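Local atomic coordinates of aspartate--tRNA(Asp/Asn) ligase (Thermus thermophilus, PDB entry 1N9W), a protein that charges both tRNA(Asp) and tRNA(Asn) with aspartate, which it first activates with ATP to aspartyl-adenylate. Residues F324-R335 against Q351-S362. Residues are numbered along the deposited sequence; the frame is centred on the assembly and turned at random.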
loop_
_atom_site.group_PDB
_atom_site.type_symbol
_atom_site.label_atom_id
_atom_site.label_comp_id
_atom_site.label_asym_id
_atom_site.label_seq_id
_atom_site.Cartn_x
_atom_site.Cartn_y
_atom_site.Cartn_z
ATOM N N PHE B 324 -28.252 5.932 2.163
ATOM C CA PHE B 324 -29.334 4.957 2.159
ATOM C C PHE B 324 -28.866 3.534 2.432
ATOM O O PHE B 324 -29.679 2.660 2.730
ATOM C CB PHE B 324 -30.059 4.996 0.816
ATOM C CG PHE B 324 -29.318 4.317 -0.296
ATOM C CD1 PHE B 324 -29.480 2.954 -0.525
ATOM C CD2 PHE B 324 -28.415 5.026 -1.076
ATOM C CE1 PHE B 324 -28.774 2.316 -1.536
ATOM C CE2 PHE B 324 -27.703 4.396 -2.088
ATOM C CZ PHE B 324 -27.873 3.036 -2.308
ATOM N N TYR B 325 -27.561 3.294 2.317
ATOM C CA TYR B 325 -27.023 1.954 2.555
ATOM C C TYR B 325 -26.656 1.702 4.013
ATOM O O TYR B 325 -26.223 0.607 4.370
ATOM C CB TYR B 325 -25.811 1.690 1.649
ATOM C CG TYR B 325 -24.729 2.751 1.667
ATOM C CD1 TYR B 325 -24.044 3.067 2.842
ATOM C CD2 TYR B 325 -24.375 3.427 0.498
ATOM C CE1 TYR B 325 -23.035 4.027 2.851
ATOM C CE2 TYR B 325 -23.368 4.387 0.495
ATOM C CZ TYR B 325 -22.704 4.683 1.676
ATOM O OH TYR B 325 -21.713 5.634 1.677
ATOM N N THR B 326 -26.843 2.714 4.854
ATOM C CA THR B 326 -26.533 2.582 6.269
ATOM C C THR B 326 -27.628 1.780 6.964
ATOM O O THR B 326 -28.798 2.148 6.908
ATOM C CB THR B 326 -26.425 3.957 6.935
ATOM O OG1 THR B 326 -25.551 4.786 6.165
ATOM C CG2 THR B 326 -25.870 3.820 8.346
ATOM N N TYR B 327 -27.238 0.686 7.615
ATOM C CA TYR B 327 -28.178 -0.177 8.320
ATOM C C TYR B 327 -29.041 0.661 9.265
ATOM O O TYR B 327 -28.538 1.248 10.223
ATOM C CB TYR B 327 -27.430 -1.246 9.126
ATOM C CG TYR B 327 -28.281 -2.435 9.517
ATOM C CD1 TYR B 327 -28.332 -3.574 8.713
ATOM C CD2 TYR B 327 -29.065 -2.407 10.668
ATOM C CE1 TYR B 327 -29.148 -4.657 9.045
ATOM C CE2 TYR B 327 -29.887 -3.484 11.010
ATOM C CZ TYR B 327 -29.924 -4.605 10.192
ATOM O OH TYR B 327 -30.742 -5.668 10.516
ATOM N N PRO B 328 -30.356 0.734 8.992
ATOM C CA PRO B 328 -31.304 1.499 9.807
ATOM C C PRO B 328 -31.562 0.901 11.184
ATOM O O PRO B 328 -31.482 -0.310 11.378
ATOM C CB PRO B 328 -32.567 1.506 8.952
ATOM C CG PRO B 328 -32.042 1.381 7.557
ATOM C CD PRO B 328 -30.987 0.321 7.728
ATOM N N GLU B 329 -31.882 1.767 12.137
ATOM C CA GLU B 329 -32.189 1.351 13.497
ATOM C C GLU B 329 -33.649 1.748 13.678
ATOM O O GLU B 329 -34.116 2.702 13.058
ATOM C CB GLU B 329 -31.295 2.097 14.485
ATOM C CG GLU B 329 -31.117 1.412 15.840
ATOM C CD GLU B 329 -30.303 0.127 15.750
ATOM O OE1 GLU B 329 -30.673 -0.756 14.949
ATOM O OE2 GLU B 329 -29.293 0.005 16.476
ATOM N N GLU B 330 -34.385 1.028 14.513
ATOM C CA GLU B 330 -35.790 1.378 14.707
ATOM C C GLU B 330 -36.003 2.347 15.859
ATOM O O GLU B 330 -36.516 1.988 16.916
ATOM C CB GLU B 330 -36.643 0.128 14.910
ATOM C CG GLU B 330 -38.119 0.461 14.985
ATOM C CD GLU B 330 -38.522 1.476 13.933
ATOM O OE1 GLU B 330 -38.483 1.133 12.728
ATOM O OE2 GLU B 330 -38.865 2.620 14.302
ATOM N N ASP B 331 -35.597 3.588 15.623
ATOM C CA ASP B 331 -35.726 4.671 16.585
ATOM C C ASP B 331 -35.271 5.917 15.847
ATOM O O ASP B 331 -35.047 6.973 16.439
ATOM C CB ASP B 331 -34.872 4.404 17.839
ATOM C CG ASP B 331 -33.403 4.203 17.524
ATOM O OD1 ASP B 331 -33.090 3.706 16.421
ATOM O OD2 ASP B 331 -32.559 4.515 18.392
ATOM N N GLY B 332 -35.152 5.766 14.530
ATOM C CA GLY B 332 -34.737 6.860 13.674
ATOM C C GLY B 332 -33.248 6.900 13.382
ATOM O O GLY B 332 -32.822 7.517 12.405
ATOM N N THR B 333 -32.456 6.240 14.223
ATOM C CA THR B 333 -31.005 6.229 14.054
ATOM C C THR B 333 -30.508 5.192 13.048
ATOM O O THR B 333 -31.279 4.646 12.256
ATOM C CB THR B 333 -30.285 5.980 15.403
ATOM O OG1 THR B 333 -30.600 4.669 15.889
ATOM C CG2 THR B 333 -30.712 7.011 16.436
ATOM N N THR B 334 -29.202 4.945 13.087
ATOM C CA THR B 334 -28.544 3.982 12.210
ATOM C C THR B 334 -27.349 3.387 12.942
ATOM O O THR B 334 -26.889 3.937 13.941
ATOM C CB THR B 334 -28.033 4.648 10.913
ATOM O OG1 THR B 334 -27.300 5.833 11.239
ATOM C CG2 THR B 334 -29.190 5.005 10.001
ATOM N N ARG B 335 -26.853 2.258 12.444
ATOM C CA ARG B 335 -25.703 1.600 13.049
ATOM C C ARG B 335 -24.411 2.179 12.485
ATOM O O ARG B 335 -23.525 1.447 12.042
ATOM C CB ARG B 335 -25.755 0.099 12.784
ATOM C CG ARG B 335 -26.913 -0.595 13.459
ATOM C CD ARG B 335 -26.866 -2.085 13.198
ATOM N NE ARG B 335 -27.945 -2.782 13.885
ATOM C CZ ARG B 335 -28.127 -4.095 13.845
ATOM N NH1 ARG B 335 -27.297 -4.859 13.146
ATOM N NH2 ARG B 335 -29.138 -4.645 14.503
ATOM N N GLN B 351 -22.310 -0.232 9.991
ATOM C CA GLN B 351 -22.843 -1.409 9.324
ATOM C C GLN B 351 -23.702 -0.972 8.139
ATOM O O GLN B 351 -24.369 0.059 8.209
ATOM C CB GLN B 351 -23.661 -2.242 10.311
ATOM C CG GLN B 351 -24.469 -3.348 9.664
ATOM C CD GLN B 351 -24.838 -4.447 10.639
ATOM O OE1 GLN B 351 -24.941 -4.215 11.847
ATOM N NE2 GLN B 351 -25.049 -5.651 10.120
ATOM N N ARG B 352 -23.665 -1.740 7.051
ATOM C CA ARG B 352 -24.452 -1.431 5.858
ATOM C C ARG B 352 -25.641 -2.386 5.816
ATOM O O ARG B 352 -25.754 -3.279 6.651
ATOM C CB ARG B 352 -23.643 -1.643 4.566
ATOM C CG ARG B 352 -22.123 -1.568 4.687
ATOM C CD ARG B 352 -21.638 -0.159 4.949
ATOM N NE ARG B 352 -20.184 -0.065 4.987
ATOM C CZ ARG B 352 -19.527 1.068 5.212
ATOM N NH1 ARG B 352 -20.200 2.193 5.417
ATOM N NH2 ARG B 352 -18.201 1.081 5.238
ATOM N N ILE B 353 -26.514 -2.197 4.829
ATOM C CA ILE B 353 -27.689 -3.051 4.645
ATOM C C ILE B 353 -27.314 -4.166 3.665
ATOM O O ILE B 353 -26.777 -3.896 2.591
ATOM C CB ILE B 353 -28.877 -2.246 4.058
ATOM C CG1 ILE B 353 -29.279 -1.132 5.030
ATOM C CG2 ILE B 353 -30.060 -3.172 3.780
ATOM C CD1 ILE B 353 -30.275 -0.146 4.454
ATOM N N HIS B 354 -27.603 -5.414 4.025
ATOM C CA HIS B 354 -27.260 -6.550 3.165
ATOM C C HIS B 354 -28.431 -7.193 2.440
ATOM O O HIS B 354 -28.239 -7.873 1.432
ATOM C CB HIS B 354 -26.538 -7.621 3.973
ATOM C CG HIS B 354 -27.279 -8.050 5.201
ATOM N ND1 HIS B 354 -27.417 -7.238 6.304
ATOM C CD2 HIS B 354 -27.901 -9.213 5.506
ATOM C CE1 HIS B 354 -28.091 -7.885 7.240
ATOM N NE2 HIS B 354 -28.395 -9.082 6.782
ATOM N N ARG B 355 -29.639 -6.997 2.953
ATOM C CA ARG B 355 -30.820 -7.578 2.326
ATOM C C ARG B 355 -31.323 -6.712 1.182
ATOM O O ARG B 355 -31.487 -5.502 1.327
ATOM C CB ARG B 355 -31.931 -7.772 3.363
ATOM C CG ARG B 355 -31.807 -9.052 4.181
ATOM C CD ARG B 355 -32.374 -10.276 3.449
ATOM N NE ARG B 355 -33.840 -10.296 3.453
ATOM C CZ ARG B 355 -34.617 -9.633 2.596
ATOM N NH1 ARG B 355 -34.084 -8.885 1.637
ATOM N NH2 ARG B 355 -35.936 -9.712 2.705
ATOM N N TYR B 356 -31.558 -7.345 0.041
ATOM C CA TYR B 356 -32.044 -6.646 -1.137
ATOM C C TYR B 356 -33.327 -5.892 -0.822
ATOM O O TYR B 356 -33.445 -4.700 -1.104
ATOM C CB TYR B 356 -32.317 -7.639 -2.260
ATOM C CG TYR B 356 -32.911 -7.010 -3.494
ATOM C CD1 TYR B 356 -32.132 -6.228 -4.341
ATOM C CD2 TYR B 356 -34.252 -7.205 -3.822
ATOM C CE1 TYR B 356 -32.670 -5.662 -5.491
ATOM C CE2 TYR B 356 -34.800 -6.643 -4.970
ATOM C CZ TYR B 356 -34.004 -5.876 -5.798
ATOM O OH TYR B 356 -34.529 -5.341 -6.950
ATOM N N GLU B 357 -34.291 -6.597 -0.241
ATOM C CA GLU B 357 -35.561 -5.979 0.108
ATOM C C GLU B 357 -35.386 -4.732 0.962
ATOM O O GLU B 357 -36.032 -3.719 0.721
ATOM C CB GLU B 357 -36.464 -6.978 0.838
ATOM C CG GLU B 357 -37.114 -7.996 -0.083
ATOM C CD GLU B 357 -37.798 -7.340 -1.274
ATOM O OE1 GLU B 357 -38.632 -6.428 -1.064
ATOM O OE2 GLU B 357 -37.500 -7.734 -2.423
ATOM N N GLU B 358 -34.510 -4.810 1.958
ATOM C CA GLU B 358 -34.274 -3.679 2.841
ATOM C C GLU B 358 -33.682 -2.483 2.099
ATOM O O GLU B 358 -33.967 -1.336 2.437
ATOM C CB GLU B 358 -33.358 -4.089 3.997
ATOM C CG GLU B 358 -33.930 -5.189 4.879
ATOM C CD GLU B 358 -33.223 -5.299 6.217
ATOM O OE1 GLU B 358 -32.037 -5.695 6.244
ATOM O OE2 GLU B 358 -33.855 -4.977 7.248
ATOM N N LEU B 359 -32.862 -2.750 1.088
ATOM C CA LEU B 359 -32.254 -1.677 0.309
ATOM C C LEU B 359 -33.307 -0.909 -0.485
ATOM O O LEU B 359 -33.328 0.322 -0.478
ATOM C CB LEU B 359 -31.206 -2.232 -0.662
ATOM C CG LEU B 359 -29.807 -2.525 -0.120
ATOM C CD1 LEU B 359 -28.969 -3.167 -1.207
ATOM C CD2 LEU B 359 -29.160 -1.239 0.355
ATOM N N LEU B 360 -34.178 -1.645 -1.169
ATOM C CA LEU B 360 -35.228 -1.034 -1.974
ATOM C C LEU B 360 -36.072 -0.060 -1.165
ATOM O O LEU B 360 -36.319 1.066 -1.595
ATOM C CB LEU B 360 -36.143 -2.106 -2.567
ATOM C CG LEU B 360 -35.620 -2.877 -3.777
ATOM C CD1 LEU B 360 -36.682 -3.856 -4.258
ATOM C CD2 LEU B 360 -35.261 -1.900 -4.890
ATOM N N GLU B 361 -36.499 -0.490 0.015
ATOM C CA GLU B 361 -37.333 0.340 0.861
ATOM C C GLU B 361 -36.659 1.658 1.254
ATOM O O GLU B 361 -37.173 2.736 0.947
ATOM C CB GLU B 361 -37.747 -0.443 2.107
ATOM C CG GLU B 361 -38.989 0.107 2.804
ATOM C CD GLU B 361 -40.220 0.110 1.901
ATOM O OE1 GLU B 361 -40.643 -0.985 1.455
ATOM O OE2 GLU B 361 -40.758 1.212 1.631
ATOM N N SER B 362 -35.510 1.582 1.921
ATOM C CA SER B 362 -34.796 2.787 2.355
ATOM C C SER B 362 -34.458 3.759 1.226
ATOM O O SER B 362 -34.371 4.969 1.451
ATOM C CB SER B 362 -33.515 2.404 3.101
ATOM O OG SER B 362 -32.714 1.544 2.325
#
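Gln-351, at the end of strand 344-351, is gripped by Arg-335 through both backbone and side chain, a worked example of how a strand end can be tied to the loop beside it. Its N donates to Arg-335 O at 2.9 Å, while Arg-335 NH1 reaches Gln-351 OE1 at 2.8 Å; OE1 lies in the guanidinium plane, whereas NH1 approaches from above the amide's carbonyl plane. With CG anti to the backbone N (chi1 169°) and the chain extended beyond, Gln-351 runs alongside Tyr-327, its amide over one face of the ring and turned 29° from it. The guanidinium of Arg-335 covers the same face near its rim, with Tyr-327 CE2 over its centre, and its NE forms a salt bridge with Glu-329. Without the amide, as with an alanine here, Arg-335 NH1 would probably lose this acceptor and the Tyr-327 face part of its cover.

Backbone bonds continue the pairing as a single bridge of Thr-326 with Arg-352: Tyr-327 N to Gln-351 O at 3.0 Å, and Ile-353 N to Tyr-325 O at 2.9 Å. Beyond it, Ile-353 CD1 presses tightly on Pro-328 CD (3.4 Å), and Leu-359 CD2 meets Phe-324 CE1 at 4.0 Å.

Arg-352, whose NH2 forms a salt bridge with Glu-220, is predicted to bind L-aspartate, consistent with this strand end bordering the active site in the largely antiparallel sheet characteristic of class II synthetases.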